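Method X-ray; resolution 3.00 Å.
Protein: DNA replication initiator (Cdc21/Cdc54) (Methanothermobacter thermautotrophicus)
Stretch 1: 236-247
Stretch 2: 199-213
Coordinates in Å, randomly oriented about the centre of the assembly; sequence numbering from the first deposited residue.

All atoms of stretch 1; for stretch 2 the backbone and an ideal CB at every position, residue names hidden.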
# COMPACT_ATOMS: atom_id res chain seq x y z
N LYS A 236 -4.44 35.24 19.55
CA LYS A 236 -5.12 36.26 20.35
C LYS A 236 -5.09 35.74 21.77
O LYS A 236 -5.22 34.54 21.97
CB LYS A 236 -6.57 36.39 19.90
CG LYS A 236 -7.40 37.40 20.67
CD LYS A 236 -6.88 38.81 20.41
CE LYS A 236 -7.92 39.89 20.74
NZ LYS A 236 -9.07 39.97 19.78
N ASN A 237 -4.93 36.60 22.77
CA ASN A 237 -4.89 36.06 24.13
C ASN A 237 -6.22 36.19 24.85
O ASN A 237 -6.99 37.10 24.60
CB ASN A 237 -3.82 36.74 24.98
CG ASN A 237 -2.44 36.61 24.39
OD1 ASN A 237 -2.12 35.63 23.70
ND2 ASN A 237 -1.58 37.58 24.67
N PHE A 238 -6.49 35.25 25.75
CA PHE A 238 -7.72 35.31 26.53
C PHE A 238 -7.43 34.76 27.92
O PHE A 238 -6.43 34.07 28.12
CB PHE A 238 -8.86 34.51 25.84
CG PHE A 238 -8.68 33.01 25.89
CD1 PHE A 238 -9.10 32.28 26.99
CD2 PHE A 238 -8.01 32.35 24.87
CE1 PHE A 238 -8.84 30.93 27.08
CE2 PHE A 238 -7.75 30.99 24.96
CZ PHE A 238 -8.17 30.29 26.06
N ILE A 239 -8.28 35.07 28.88
CA ILE A 239 -8.04 34.53 30.21
C ILE A 239 -9.00 33.42 30.54
O ILE A 239 -10.22 33.53 30.35
CB ILE A 239 -8.20 35.57 31.34
CG1 ILE A 239 -7.21 36.72 31.17
CG2 ILE A 239 -7.98 34.88 32.67
CD1 ILE A 239 -7.65 37.97 31.88
N TYR A 240 -8.43 32.32 31.03
CA TYR A 240 -9.20 31.16 31.45
C TYR A 240 -9.37 31.39 32.95
O TYR A 240 -8.45 31.17 33.75
CB TYR A 240 -8.42 29.88 31.19
CG TYR A 240 -9.20 28.64 31.54
CD1 TYR A 240 -10.45 28.43 30.97
CD2 TYR A 240 -8.74 27.74 32.50
CE1 TYR A 240 -11.25 27.37 31.37
CE2 TYR A 240 -9.54 26.67 32.91
CZ TYR A 240 -10.80 26.49 32.34
OH TYR A 240 -11.67 25.48 32.75
N GLY A 241 -10.56 31.86 33.31
CA GLY A 241 -10.88 32.17 34.69
C GLY A 241 -10.77 31.04 35.69
O GLY A 241 -11.23 29.93 35.43
N ASN A 242 -10.15 31.33 36.83
CA ASN A 242 -10.01 30.36 37.90
C ASN A 242 -10.79 30.83 39.10
O ASN A 242 -11.54 30.07 39.70
CB ASN A 242 -8.57 30.20 38.36
CG ASN A 242 -8.46 29.33 39.60
OD1 ASN A 242 -8.18 28.13 39.51
ND2 ASN A 242 -8.71 29.92 40.76
N TYR A 243 -10.59 32.08 39.46
CA TYR A 243 -11.26 32.63 40.62
C TYR A 243 -11.69 34.06 40.32
O TYR A 243 -10.99 34.79 39.63
CB TYR A 243 -10.31 32.58 41.83
CG TYR A 243 -10.83 33.24 43.09
CD1 TYR A 243 -12.00 32.78 43.71
CD2 TYR A 243 -10.21 34.36 43.63
CE1 TYR A 243 -12.55 33.43 44.81
CE2 TYR A 243 -10.75 35.03 44.74
CZ TYR A 243 -11.92 34.56 45.32
OH TYR A 243 -12.50 35.25 46.37
N THR A 244 -12.86 34.43 40.83
CA THR A 244 -13.37 35.76 40.63
C THR A 244 -13.65 36.42 41.96
O THR A 244 -14.01 35.77 42.94
CB THR A 244 -14.66 35.75 39.80
OG1 THR A 244 -14.32 35.82 38.41
CG2 THR A 244 -15.54 36.93 40.16
N GLU A 245 -13.48 37.74 41.98
CA GLU A 245 -13.67 38.54 43.18
C GLU A 245 -14.10 39.95 42.79
O GLU A 245 -13.67 40.48 41.77
CB GLU A 245 -12.36 38.59 43.95
CG GLU A 245 -12.42 39.36 45.26
CD GLU A 245 -11.03 39.62 45.85
OE1 GLU A 245 -10.25 38.64 46.01
OE2 GLU A 245 -10.72 40.80 46.17
N PHE A 246 -14.94 40.56 43.61
CA PHE A 246 -15.35 41.91 43.30
C PHE A 246 -14.46 42.92 44.01
O PHE A 246 -13.82 42.61 45.02
CB PHE A 246 -16.80 42.12 43.70
CG PHE A 246 -17.75 41.24 42.95
CD1 PHE A 246 -17.97 39.93 43.35
CD2 PHE A 246 -18.44 41.73 41.85
CE1 PHE A 246 -18.86 39.12 42.65
CE2 PHE A 246 -19.33 40.93 41.15
CZ PHE A 246 -19.55 39.63 41.55
N LEU A 247 -14.40 44.12 43.46
CA LEU A 247 -13.57 45.17 44.02
C LEU A 247 -14.45 46.26 44.62
O LEU A 247 -14.06 46.82 45.68
CB LEU A 247 -12.67 45.77 42.95
CG LEU A 247 -11.66 44.82 42.29
CD1 LEU A 247 -10.86 45.59 41.26
CD2 LEU A 247 -10.74 44.20 43.34
N UNK A 199 -10.08 45.64 25.78
CA UNK A 199 -10.75 44.57 26.47
C UNK A 199 -10.11 43.22 26.18
O UNK A 199 -9.35 43.06 25.23
CB UNK A 199 -12.23 44.55 26.08
N UNK A 200 -10.39 42.24 27.02
CA UNK A 200 -9.85 40.92 26.79
C UNK A 200 -10.91 39.89 27.09
O UNK A 200 -11.77 40.12 27.92
CB UNK A 200 -8.60 40.68 27.64
N UNK A 201 -10.86 38.74 26.42
CA UNK A 201 -11.87 37.73 26.66
C UNK A 201 -11.61 36.86 27.86
O UNK A 201 -10.48 36.44 28.11
CB UNK A 201 -12.01 36.84 25.42
N UNK A 202 -12.66 36.60 28.62
CA UNK A 202 -12.54 35.73 29.77
C UNK A 202 -13.46 34.54 29.56
O UNK A 202 -14.58 34.68 29.07
CB UNK A 202 -12.87 36.47 31.07
N UNK A 203 -12.96 33.37 29.92
CA UNK A 203 -13.72 32.17 29.78
C UNK A 203 -14.04 31.62 31.14
O UNK A 203 -13.15 31.31 31.93
CB UNK A 203 -12.97 31.14 28.93
N UNK A 204 -15.33 31.48 31.41
CA UNK A 204 -15.76 30.96 32.69
C UNK A 204 -16.38 29.60 32.50
O UNK A 204 -17.23 29.41 31.63
CB UNK A 204 -16.74 31.91 33.37
N UNK A 205 -15.96 28.63 33.31
CA UNK A 205 -16.54 27.30 33.18
C UNK A 205 -17.00 26.71 34.50
O UNK A 205 -16.69 27.21 35.57
CB UNK A 205 -15.52 26.36 32.53
N UNK A 206 -17.74 25.60 34.41
CA UNK A 206 -18.31 24.91 35.56
C UNK A 206 -19.12 25.83 36.47
O UNK A 206 -19.98 26.56 35.98
CB UNK A 206 -17.19 24.25 36.37
N UNK A 207 -18.87 25.80 37.78
CA UNK A 207 -19.66 26.60 38.70
C UNK A 207 -19.46 28.10 38.62
O UNK A 207 -20.22 28.85 39.23
CB UNK A 207 -19.36 26.15 40.13
N UNK A 208 -18.45 28.53 37.87
CA UNK A 208 -18.21 29.95 37.70
C UNK A 208 -19.11 30.48 36.62
O UNK A 208 -19.13 31.68 36.35
CB UNK A 208 -16.74 30.23 37.37
N UNK A 209 -19.86 29.60 36.00
CA UNK A 209 -20.74 30.03 34.94
C UNK A 209 -21.84 30.91 35.52
O UNK A 209 -22.25 30.71 36.66
CB UNK A 209 -21.33 28.83 34.20
N UNK A 210 -22.29 31.88 34.74
CA UNK A 210 -23.38 32.77 35.15
C UNK A 210 -23.14 33.31 36.54
O UNK A 210 -24.00 33.22 37.41
CB UNK A 210 -24.72 32.04 35.10
N UNK A 211 -21.95 33.89 36.74
CA UNK A 211 -21.53 34.44 38.01
C UNK A 211 -21.37 35.95 37.93
O UNK A 211 -21.59 36.66 38.90
CB UNK A 211 -20.22 33.79 38.46
N UNK A 212 -20.98 36.45 36.76
CA UNK A 212 -20.78 37.87 36.58
C UNK A 212 -21.75 38.46 35.60
O UNK A 212 -22.39 37.75 34.83
CB UNK A 212 -19.35 38.15 36.12
N UNK A 213 -21.87 39.79 35.63
CA UNK A 213 -22.77 40.51 34.72
C UNK A 213 -22.25 41.90 34.39
O UNK A 213 -21.50 42.49 35.15
CB UNK A 213 -24.17 40.62 35.33

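Positions 199 to 205 form a strand running roughly parallel to strand 236-243, so side chains here should alternate between two faces of a sheet. Position 199 lies beyond the reach of stretch 1, which leaves its choice open; it is Gln199.

At position 200 the CB points toward stretch 1, with the ideal CB 5.0 Å from Asn237 O and 5.1 Å from Ile239 CD1. That gap invites a medium to large apolar chain, often beta-branched in a strand. Ile200 fills it, its CG2 lying 4.0 Å from Ile239 CD1.

Position 201 shares a face with Phe238, whose CB is 3.9 Å from the ideal CB; a small or beta-branched residue, polar or not, would fit. It is Thr201, and its backbone O accepts a hydrogen bond from Ile239 N at 2.7 Å.

Position 202 turns to the face occupied by Ile239, favouring a compact aliphatic group. Val202 places CG2 4.2 Å from Ile239 CB, while its CA makes a CA-H...O contact with Ile239 O at 3.2 Å.

Position 203 returns to the face of Phe238 and Tyr240, and its ideal CB is 4.5 Å from Phe238 CD1 and 4.2 Å from Tyr240 CD1. Valine, isoleucine or threonine would suit. Val203 reaches both rings: CG2 is 3.8 Å from Phe238 CD1, and CG1 is 3.9 Å from Tyr240 CD1. Val203 N donates a hydrogen bond to Ile239 O at 2.8 Å, and Val203 O accepts one from Gly241 N at 3.0 Å.

Position 204 points away at CB, so stretch 1 constrains it little. Leu204 nevertheless brings CD2 to 4.5 Å from Gly241 CA; a CB on Gly241 would clash with that methyl.

At position 205 the ideal CB is 4.0 Å from Tyr240 OH, a hydroxyl that an acceptor such as Glu, Gln, Asp or Asn could engage. Glu205 does so: Tyr240 OH donates to OE1 in a very short 2.5 Å hydrogen bond.

Position 206 has a positive phi and no partner in stretch 1, favouring glycine, asparagine or aspartate; it is Asp206. Position 207, out of reach, opens a short 3-10 segment and admits many residues; it is Asp207. Position 208 points toward stretch 1 from farther off, so a long apolar chain is apt; Leu208 extends CD2 to 3.5 Å from Asn242 O. Position 209 is out of reach and unconstrained; it is Val209. Position 210 is too, but its positive phi again favours glycine, asparagine or aspartate; it is Asp210.

Position 211 points toward stretch 1 but distantly, and tolerates much; it is Thr211. At 212 the CB points sideways, yet Thr244 and Phe246 offer apolar surface to a longer chain. Leu212 CD2 meets Thr244 CG2 at 3.6 Å and Phe246 CZ at 3.7 Å. Position 213, Thr213, makes no contact.

Stretch 2 199-213: QITVVLEDDLVDTLT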
# COMPACT_ATOMS: atom_id res chain seq x y z
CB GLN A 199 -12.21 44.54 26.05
CG GLN A 199 -12.43 44.97 24.62
CD GLN A 199 -13.76 44.48 24.06
OE1 GLN A 199 -14.81 44.60 24.72
NE2 GLN A 199 -13.73 43.93 22.84
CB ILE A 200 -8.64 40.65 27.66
CG1 ILE A 200 -7.90 39.44 27.10
CG2 ILE A 200 -9.07 40.39 29.09
CD1 ILE A 200 -6.63 39.16 27.78
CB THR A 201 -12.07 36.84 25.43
OG1 THR A 201 -12.75 37.58 24.42
CG2 THR A 201 -12.89 35.64 25.78
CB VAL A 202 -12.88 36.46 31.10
CG1 VAL A 202 -12.85 35.49 32.27
CG2 VAL A 202 -11.87 37.56 31.33
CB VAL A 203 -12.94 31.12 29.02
CG1 VAL A 203 -13.62 29.78 29.15
CG2 VAL A 203 -12.83 31.53 27.57
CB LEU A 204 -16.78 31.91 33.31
CG LEU A 204 -16.34 33.31 33.71
CD1 LEU A 204 -17.54 34.03 34.31
CD2 LEU A 204 -15.20 33.27 34.71
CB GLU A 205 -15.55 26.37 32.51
CG GLU A 205 -15.06 26.88 31.18
CD GLU A 205 -14.26 25.84 30.46
OE1 GLU A 205 -13.55 25.07 31.17
OE2 GLU A 205 -14.33 25.80 29.20
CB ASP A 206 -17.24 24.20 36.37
CG ASP A 206 -17.71 22.85 36.87
OD1 ASP A 206 -18.92 22.55 36.70
OD2 ASP A 206 -16.89 22.07 37.42
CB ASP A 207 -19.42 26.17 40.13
CG ASP A 207 -17.98 26.12 40.48
OD1 ASP A 207 -17.24 25.40 39.78
OD2 ASP A 207 -17.57 26.81 41.45
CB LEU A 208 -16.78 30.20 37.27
CG LEU A 208 -15.81 30.52 38.39
CD1 LEU A 208 -15.83 29.45 39.47
CD2 LEU A 208 -14.44 30.65 37.74
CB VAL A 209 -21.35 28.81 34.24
CG1 VAL A 209 -22.41 29.24 33.25
CG2 VAL A 209 -20.25 28.06 33.51
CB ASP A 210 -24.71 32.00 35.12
CG ASP A 210 -25.89 32.87 34.75
OD1 ASP A 210 -25.71 33.87 34.02
OD2 ASP A 210 -27.02 32.54 35.19
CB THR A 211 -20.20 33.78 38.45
OG1 THR A 211 -20.48 32.51 39.05
CG2 THR A 211 -19.44 34.65 39.43
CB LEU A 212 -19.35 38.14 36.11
CG LEU A 212 -18.28 37.52 37.01
CD1 LEU A 212 -16.91 37.83 36.48
CD2 LEU A 212 -18.45 38.05 38.41
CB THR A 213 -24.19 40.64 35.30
OG1 THR A 213 -24.16 40.51 36.73
CG2 THR A 213 -25.11 39.56 34.70
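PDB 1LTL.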